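Local coordinates for protein dual specificity phosphatase 28 (Homo sapiens, PDB 5Y15) that belongs to the dual-specificity protein phosphatases, hydrolysing a synthetic aryl phosphate in vitro but showing almost no activity toward phosphotyrosine and still less toward phosphothreonine, at residues Ala44-Gly56 and Gly118-Ala132. The protein carries 2 engineered substitutions. Numbering follows the deposited sequence.
Sequences APSLFLGSARAAG and GACLVYSKNGRSRSA. Engineered in segment 118-132: S124 (natural residue Cys). With PO4 (phosphate ion), chain C.
F48 and V122 meet through the backbone, V122 N donating to F48 O at 2.8 Å, within the parallel pairing of strands 47-50 and 119-123. F48 N returns a bond to C120 O, and backbone bonding continues past the strands, S124 N to G50 O at 3.2 Å and then A52 N to K125 O at 2.7 Å.

Side chains pack on both faces of the sheet. On one, L49 holds CG anti to its N (chi1 -178°), which sends CD1 to A132 CA at 3.7 Å and CD2 into van der Waals approach to the carbonyl oxygen G127 O at 3.5 Å, so that L49 packs against the phosphate loop and the first turn of helix 130-142. On the other, the F48 ring turns its edge to A119 CB, while A55 CB sits over the Y123 ring face, 4.1 Å from its centroid, in a CH-pi contact; Y123 OH bonds to P77 O.

Polar contacts gather in the PTP signature loop S124-R130, where S124 is engineered in place of the cysteine inferred to form the phosphocysteine intermediate. N126 N gives PO4 O4 a 2.7 Å bond; R130 grips the ion through NE to O3 and NH2 to O4. Strand pairing probably helps to set the loop's entry, leaving backbone N-H groups and an arginine converging on a phosphate, consistent with this family's phosphate-binding loop.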
ATOM      1  N   ALA A  44      -2.585  -7.253 -17.678  1.00 34.35           N
ATOM      2  CA  ALA A  44      -2.970  -6.049 -18.389  1.00 33.78           C
ATOM      3  C   ALA A  44      -1.804  -5.086 -18.262  1.00 41.62           C
ATOM      4  O   ALA A  44      -0.866  -5.343 -17.493  1.00 36.04           O
ATOM      5  CB  ALA A  44      -4.260  -5.460 -17.796  1.00 39.48           C
ATOM      6  N   PRO A  45      -1.827  -3.970 -18.978  1.00 41.47           N
ATOM      7  CA  PRO A  45      -0.695  -3.039 -18.894  1.00 40.59           C
ATOM      8  C   PRO A  45      -0.378  -2.642 -17.461  1.00 38.83           C
ATOM      9  O   PRO A  45      -1.273  -2.363 -16.661  1.00 43.69           O
ATOM     10  CB  PRO A  45      -1.177  -1.842 -19.722  1.00 40.15           C
ATOM     11  CG  PRO A  45      -2.061  -2.484 -20.735  1.00 37.74           C
ATOM     12  CD  PRO A  45      -2.820  -3.500 -19.966  1.00 49.54           C
ATOM     13  N   SER A  46       0.906  -2.702 -17.127  1.00 39.58           N
ATOM     14  CA  SER A  46       1.447  -2.296 -15.838  1.00 42.08           C
ATOM     15  C   SER A  46       0.914  -3.132 -14.664  1.00 37.99           C
ATOM     16  O   SER A  46       1.083  -2.748 -13.506  1.00 45.36           O
ATOM     17  CB  SER A  46       1.192  -0.804 -15.606  1.00 33.81           C
ATOM     18  OG  SER A  46       2.117  -0.024 -16.355  1.00 43.32           O
ATOM     19  N   LEU A  47       0.345  -4.303 -14.938  1.00 35.81           N
ATOM     20  CA  LEU A  47      -0.313  -5.132 -13.934  1.00 34.13           C
ATOM     21  C   LEU A  47       0.068  -6.596 -14.117  1.00 38.50           C
ATOM     22  O   LEU A  47      -0.279  -7.196 -15.140  1.00 37.60           O
ATOM     23  CB  LEU A  47      -1.831  -4.975 -14.048  1.00 30.84           C
ATOM     24  CG  LEU A  47      -2.632  -5.911 -13.160  1.00 43.10           C
ATOM     25  CD1 LEU A  47      -2.489  -5.451 -11.690  1.00 30.21           C
ATOM     26  CD2 LEU A  47      -4.095  -5.981 -13.635  1.00 33.19           C
ATOM     27  N   PHE A  48       0.751  -7.180 -13.124  1.00 37.10           N
ATOM     28  CA  PHE A  48       1.147  -8.587 -13.137  1.00 40.62           C
ATOM     29  C   PHE A  48       0.602  -9.327 -11.920  1.00 40.01           C
ATOM     30  O   PHE A  48       0.548  -8.780 -10.819  1.00 34.07           O
ATOM     31  CB  PHE A  48       2.662  -8.757 -13.130  1.00 39.10           C
ATOM     32  CG  PHE A  48       3.347  -8.077 -14.262  1.00 47.78           C
ATOM     33  CD1 PHE A  48       3.657  -6.725 -14.189  1.00 41.15           C
ATOM     34  CD2 PHE A  48       3.668  -8.781 -15.416  1.00 48.55           C
ATOM     35  CE1 PHE A  48       4.297  -6.091 -15.233  1.00 45.55           C
ATOM     36  CE2 PHE A  48       4.310  -8.150 -16.474  1.00 44.34           C
ATOM     37  CZ  PHE A  48       4.624  -6.801 -16.381  1.00 38.91           C
ATOM     38  N   LEU A  49       0.270 -10.597 -12.127  1.00 30.63           N
ATOM     39  CA  LEU A  49      -0.217 -11.499 -11.103  1.00 38.01           C
ATOM     40  C   LEU A  49       0.841 -12.578 -10.885  1.00 50.66           C
ATOM     41  O   LEU A  49       1.542 -12.968 -11.824  1.00 41.66           O
ATOM     42  CB  LEU A  49      -1.544 -12.135 -11.534  1.00 28.66           C
ATOM     43  CG  LEU A  49      -2.262 -13.085 -10.577  1.00 31.82           C
ATOM     44  CD1 LEU A  49      -3.711 -13.086 -10.904  1.00 40.41           C
ATOM     45  CD2 LEU A  49      -1.724 -14.516 -10.609  1.00 37.67           C
ATOM     46  N   GLY A  50       0.978 -13.058  -9.646  1.00 39.24           N
ATOM     47  CA  GLY A  50       1.995 -14.065  -9.394  1.00 46.10           C
ATOM     48  C   GLY A  50       1.710 -14.972  -8.214  1.00 41.41           C
ATOM     49  O   GLY A  50       0.876 -14.686  -7.352  1.00 35.86           O
ATOM     50  N   SER A  51       2.449 -16.070  -8.171  1.00 39.24           N
ATOM     51  CA  SER A  51       2.349 -17.018  -7.069  1.00 45.45           C
ATOM     52  C   SER A  51       3.509 -16.774  -6.127  1.00 39.74           C
ATOM     53  O   SER A  51       4.270 -15.820  -6.298  1.00 39.48           O
ATOM     54  CB  SER A  51       2.391 -18.467  -7.555  1.00 45.30           C
ATOM     55  OG  SER A  51       3.597 -18.691  -8.261  1.00 42.91           O
ATOM     56  N   ALA A  52       3.626 -17.639  -5.107  1.00 39.62           N
ATOM     57  CA  ALA A  52       4.698 -17.559  -4.120  1.00 42.33           C
ATOM     58  C   ALA A  52       6.032 -17.296  -4.800  1.00 37.84           C
ATOM     59  O   ALA A  52       6.880 -16.572  -4.269  1.00 51.29           O
ATOM     60  CB  ALA A  52       4.783 -18.839  -3.264  1.00 47.08           C
ATOM     61  N   ARG A  53       6.236 -17.893  -5.972  1.00 37.78           N
ATOM     62  CA  ARG A  53       7.519 -17.744  -6.638  1.00 43.04           C
ATOM     63  C   ARG A  53       7.741 -16.338  -7.179  1.00 50.96           C
ATOM     64  O   ARG A  53       8.896 -15.956  -7.403  1.00 48.08           O
ATOM     65  CB  ARG A  53       7.602 -18.781  -7.758  1.00 51.69           C
ATOM     66  CG  ARG A  53       7.130 -20.163  -7.260  1.00 64.98           C
ATOM     67  CD  ARG A  53       8.177 -20.791  -6.342  1.00 45.98           C
ATOM     68  NE  ARG A  53       7.812 -22.100  -5.787  1.00 60.31           N
ATOM     69  CZ  ARG A  53       8.399 -23.260  -6.096  1.00 62.50           C
ATOM     70  NH1 ARG A  53       9.391 -23.300  -6.975  1.00 60.56           N
ATOM     71  NH2 ARG A  53       8.004 -24.390  -5.513  1.00 54.13           N
ATOM     72  N   ALA A  54       6.672 -15.538  -7.318  1.00 60.62           N
ATOM     73  CA  ALA A  54       6.775 -14.226  -7.961  1.00 51.85           C
ATOM     74  C   ALA A  54       7.683 -13.273  -7.192  1.00 63.74           C
ATOM     75  O   ALA A  54       8.547 -12.616  -7.783  1.00 69.66           O
ATOM     76  CB  ALA A  54       5.389 -13.604  -8.120  1.00 58.85           C
ATOM     77  N   ALA A  55       7.508 -13.179  -5.869  1.00 68.13           N
ATOM     78  CA  ALA A  55       8.296 -12.213  -5.112  1.00 60.90           C
ATOM     79  C   ALA A  55       9.774 -12.570  -5.106  1.00 80.76           C
ATOM     80  O   ALA A  55      10.608 -11.690  -4.857  1.00 77.48           O
ATOM     81  CB  ALA A  55       7.766 -12.097  -3.686  1.00 61.75           C
ATOM     82  N   GLY A  56      10.109 -13.830  -5.400  1.00 84.83           N
ATOM     83  CA  GLY A  56      11.453 -14.356  -5.497  1.00 69.97           C
ATOM     84  C   GLY A  56      12.056 -14.311  -6.886  1.00 69.07           C
ATOM     85  O   GLY A  56      13.116 -14.907  -7.105  1.00 72.76           O
ATOM     86  N   GLY A 118       5.232   3.153 -13.123  1.00 45.30           N
ATOM     87  CA  GLY A 118       5.695   1.846 -12.755  1.00 40.60           C
ATOM     88  C   GLY A 118       4.647   0.790 -13.021  1.00 44.22           C
ATOM     89  O   GLY A 118       3.680   1.002 -13.762  1.00 41.98           O
ATOM     90  N   ALA A 119       4.837  -0.359 -12.389  1.00 40.57           N
ATOM     91  CA  ALA A 119       3.945  -1.490 -12.562  1.00 41.89           C
ATOM     92  C   ALA A 119       3.721  -2.145 -11.213  1.00 41.95           C
ATOM     93  O   ALA A 119       4.526  -2.008 -10.296  1.00 42.46           O
ATOM     94  CB  ALA A 119       4.530  -2.509 -13.547  1.00 38.12           C
ATOM     95  N   CYS A 120       2.635  -2.889 -11.100  1.00 46.77           N
ATOM     96  CA  CYS A 120       2.315  -3.564  -9.858  1.00 40.98           C
ATOM     97  C   CYS A 120       2.415  -5.054 -10.071  1.00 44.59           C
ATOM     98  O   CYS A 120       2.056  -5.573 -11.131  1.00 39.97           O
ATOM     99  CB  CYS A 120       0.898  -3.274  -9.358  1.00 43.94           C
ATOM    100  SG  CYS A 120       0.498  -1.554  -9.140  1.00 46.29           S
ATOM    101  N   LEU A 121       2.864  -5.735  -9.023  1.00 39.31           N
ATOM    102  CA  LEU A 121       2.804  -7.181  -8.953  1.00 35.11           C
ATOM    103  C   LEU A 121       1.850  -7.491  -7.812  1.00 32.98           C
ATOM    104  O   LEU A 121       2.057  -7.026  -6.688  1.00 38.29           O
ATOM    105  CB  LEU A 121       4.188  -7.788  -8.696  1.00 33.04           C
ATOM    106  CG  LEU A 121       4.090  -9.171  -8.075  1.00 42.36           C
ATOM    107  CD1 LEU A 121       3.618 -10.164  -9.134  1.00 38.97           C
ATOM    108  CD2 LEU A 121       5.392  -9.622  -7.375  1.00 51.76           C
ATOM    109  N   VAL A 122       0.780  -8.211  -8.111  1.00 29.48           N
ATOM    110  CA  VAL A 122      -0.168  -8.698  -7.118  1.00 26.81           C
ATOM    111  C   VAL A 122       0.106 -10.184  -6.988  1.00 36.85           C
ATOM    112  O   VAL A 122       0.075 -10.905  -7.991  1.00 32.56           O
ATOM    113  CB  VAL A 122      -1.626  -8.465  -7.546  1.00 29.62           C
ATOM    114  CG1 VAL A 122      -2.583  -8.976  -6.507  1.00 26.96           C
ATOM    115  CG2 VAL A 122      -1.902  -6.983  -7.825  1.00 30.23           C
ATOM    116  N   TYR A 123       0.377 -10.658  -5.772  1.00 39.74           N
ATOM    117  CA  TYR A 123       0.672 -12.074  -5.642  1.00 37.83           C
ATOM    118  C   TYR A 123       0.081 -12.661  -4.374  1.00 37.13           C
ATOM    119  O   TYR A 123      -0.115 -11.977  -3.368  1.00 31.11           O
ATOM    120  CB  TYR A 123       2.170 -12.337  -5.703  1.00 43.59           C
ATOM    121  CG  TYR A 123       2.966 -11.935  -4.491  1.00 48.14           C
ATOM    122  CD1 TYR A 123       3.436 -10.639  -4.351  1.00 44.64           C
ATOM    123  CD2 TYR A 123       3.298 -12.869  -3.512  1.00 41.28           C
ATOM    124  CE1 TYR A 123       4.180 -10.266  -3.249  1.00 41.80           C
ATOM    125  CE2 TYR A 123       4.049 -12.513  -2.414  1.00 53.06           C
ATOM    126  CZ  TYR A 123       4.491 -11.206  -2.286  1.00 54.29           C
ATOM    127  OH  TYR A 123       5.248 -10.834  -1.190  1.00 51.24           O
ATOM    128  N   SER A 124      -0.203 -13.952  -4.451  1.00 37.02           N
ATOM    129  CA  SER A 124      -0.669 -14.732  -3.322  1.00 38.07           C
ATOM    130  C   SER A 124       0.097 -16.040  -3.382  1.00 37.22           C
ATOM    131  O   SER A 124       0.934 -16.244  -4.268  1.00 39.62           O
ATOM    132  CB  SER A 124      -2.191 -14.936  -3.350  1.00 30.43           C
ATOM    133  OG  SER A 124      -2.589 -15.647  -4.512  1.00 33.73           O
ATOM    134  N   LYS A 125      -0.117 -16.906  -2.398  1.00 41.63           N
ATOM    135  CA  LYS A 125       0.658 -18.143  -2.359  1.00 45.78           C
ATOM    136  C   LYS A 125       0.514 -18.924  -3.663  1.00 41.12           C
ATOM    137  O   LYS A 125       1.486 -19.117  -4.403  1.00 33.71           O
ATOM    138  CB  LYS A 125       0.237 -18.991  -1.165  1.00 36.24           C
ATOM    139  CG  LYS A 125       1.104 -20.227  -0.937  1.00 35.26           C
ATOM    140  CD  LYS A 125       0.456 -21.063   0.154  1.00 41.72           C
ATOM    141  CE  LYS A 125       0.802 -22.524   0.016  1.00 41.42           C
ATOM    142  NZ  LYS A 125       0.048 -23.272   1.042  1.00 60.75           N
ATOM    143  N   ASN A 126      -0.712 -19.342  -3.969  1.00 35.38           N
ATOM    144  CA  ASN A 126      -0.985 -20.146  -5.155  1.00 39.79           C
ATOM    145  C   ASN A 126      -1.143 -19.314  -6.430  1.00 43.87           C
ATOM    146  O   ASN A 126      -1.133 -19.882  -7.529  1.00 46.79           O
ATOM    147  CB  ASN A 126      -2.211 -21.026  -4.900  1.00 39.04           C
ATOM    148  CG  ASN A 126      -1.994 -22.000  -3.721  1.00 50.78           C
ATOM    149  OD1 ASN A 126      -0.896 -22.515  -3.547  1.00 45.77           O
ATOM    150  ND2 ASN A 126      -3.033 -22.250  -2.927  1.00 42.18           N
ATOM    151  N   GLY A 127      -1.336 -18.003  -6.323  1.00 44.79           N
ATOM    152  CA  GLY A 127      -1.565 -17.190  -7.521  1.00 36.25           C
ATOM    153  C   GLY A 127      -2.854 -17.557  -8.216  1.00 32.72           C
ATOM    154  O   GLY A 127      -2.922 -17.568  -9.453  1.00 41.30           O
ATOM    155  N   ARG A 128      -3.891 -17.836  -7.437  1.00 30.43           N
ATOM    156  CA  ARG A 128      -5.159 -18.332  -7.944  1.00 35.67           C
ATOM    157  C   ARG A 128      -6.385 -17.657  -7.337  1.00 34.70           C
ATOM    158  O   ARG A 128      -7.350 -17.413  -8.066  1.00 34.93           O
ATOM    159  CB  ARG A 128      -5.223 -19.848  -7.716  1.00 41.28           C
ATOM    160  CG  ARG A 128      -6.598 -20.462  -7.675  1.00 43.44           C
ATOM    161  CD  ARG A 128      -6.485 -21.965  -7.426  1.00 52.79           C
ATOM    162  NE  ARG A 128      -6.513 -22.338  -6.015  1.00 56.55           N
ATOM    163  CZ  ARG A 128      -5.536 -22.996  -5.392  1.00 71.12           C
ATOM    164  NH1 ARG A 128      -4.452 -23.368  -6.066  1.00 64.67           N
ATOM    165  NH2 ARG A 128      -5.653 -23.301  -4.098  1.00 57.30           N
ATOM    166  N   SER A 129      -6.368 -17.279  -6.062  1.00 34.47           N
ATOM    167  CA  SER A 129      -7.554 -16.727  -5.418  1.00 31.19           C
ATOM    168  C   SER A 129      -7.364 -15.277  -4.978  1.00 37.45           C
ATOM    169  O   SER A 129      -7.916 -14.353  -5.583  1.00 37.74           O
ATOM    170  CB  SER A 129      -7.936 -17.607  -4.228  1.00 34.16           C
ATOM    171  OG  SER A 129      -9.180 -17.222  -3.676  1.00 40.31           O
ATOM    172  N   ARG A 130      -6.611 -15.065  -3.898  1.00 37.48           N
ATOM    173  CA  ARG A 130      -6.462 -13.725  -3.339  1.00 33.08           C
ATOM    174  C   ARG A 130      -5.943 -12.725  -4.368  1.00 29.61           C
ATOM    175  O   ARG A 130      -6.489 -11.621  -4.510  1.00 28.88           O
ATOM    176  CB  ARG A 130      -5.550 -13.779  -2.110  1.00 25.59           C
ATOM    177  CG  ARG A 130      -6.292 -14.322  -0.887  1.00 35.57           C
ATOM    178  CD  ARG A 130      -5.347 -14.660   0.277  1.00 32.68           C
ATOM    179  NE  ARG A 130      -4.343 -15.640  -0.116  1.00 34.06           N
ATOM    180  CZ  ARG A 130      -3.452 -16.189   0.709  1.00 41.80           C
ATOM    181  NH1 ARG A 130      -3.417 -15.860   2.007  1.00 27.53           N
ATOM    182  NH2 ARG A 130      -2.590 -17.066   0.222  1.00 31.13           N
ATOM    183  N   SER A 131      -4.841 -13.068  -5.043  1.00 25.17           N
ATOM    184  CA  SER A 131      -4.236 -12.159  -5.994  1.00 31.12           C
ATOM    185  C   SER A 131      -5.113 -11.986  -7.230  1.00 34.02           C
ATOM    186  O   SER A 131      -5.143 -10.900  -7.816  1.00 29.92           O
ATOM    187  CB  SER A 131      -2.857 -12.670  -6.374  1.00 30.78           C
ATOM    188  OG  SER A 131      -2.989 -13.972  -6.924  1.00 34.42           O
ATOM    189  N   ALA A 132      -5.866 -13.022  -7.601  1.00 29.63           N
ATOM    190  CA  ALA A 132      -6.754 -12.896  -8.743  1.00 37.38           C
ATOM    191  C   ALA A 132      -7.908 -11.971  -8.412  1.00 41.87           C
ATOM    192  O   ALA A 132      -8.347 -11.183  -9.264  1.00 35.91           O
ATOM    193  CB  ALA A 132      -7.274 -14.269  -9.170  1.00 25.91           C
TER
HETATM  194  P   PO4 C 201      -4.177 -18.099  -3.266  1.00 39.09           P
HETATM  195  O1  PO4 C 201      -3.852 -17.546  -4.648  1.00 34.27           O
HETATM  196  O2  PO4 C 201      -4.965 -19.389  -3.376  1.00 31.60           O
HETATM  197  O3  PO4 C 201      -5.067 -17.114  -2.570  1.00 34.24           O
HETATM  198  O4  PO4 C 201      -2.820 -18.308  -2.611  1.00 34.49           O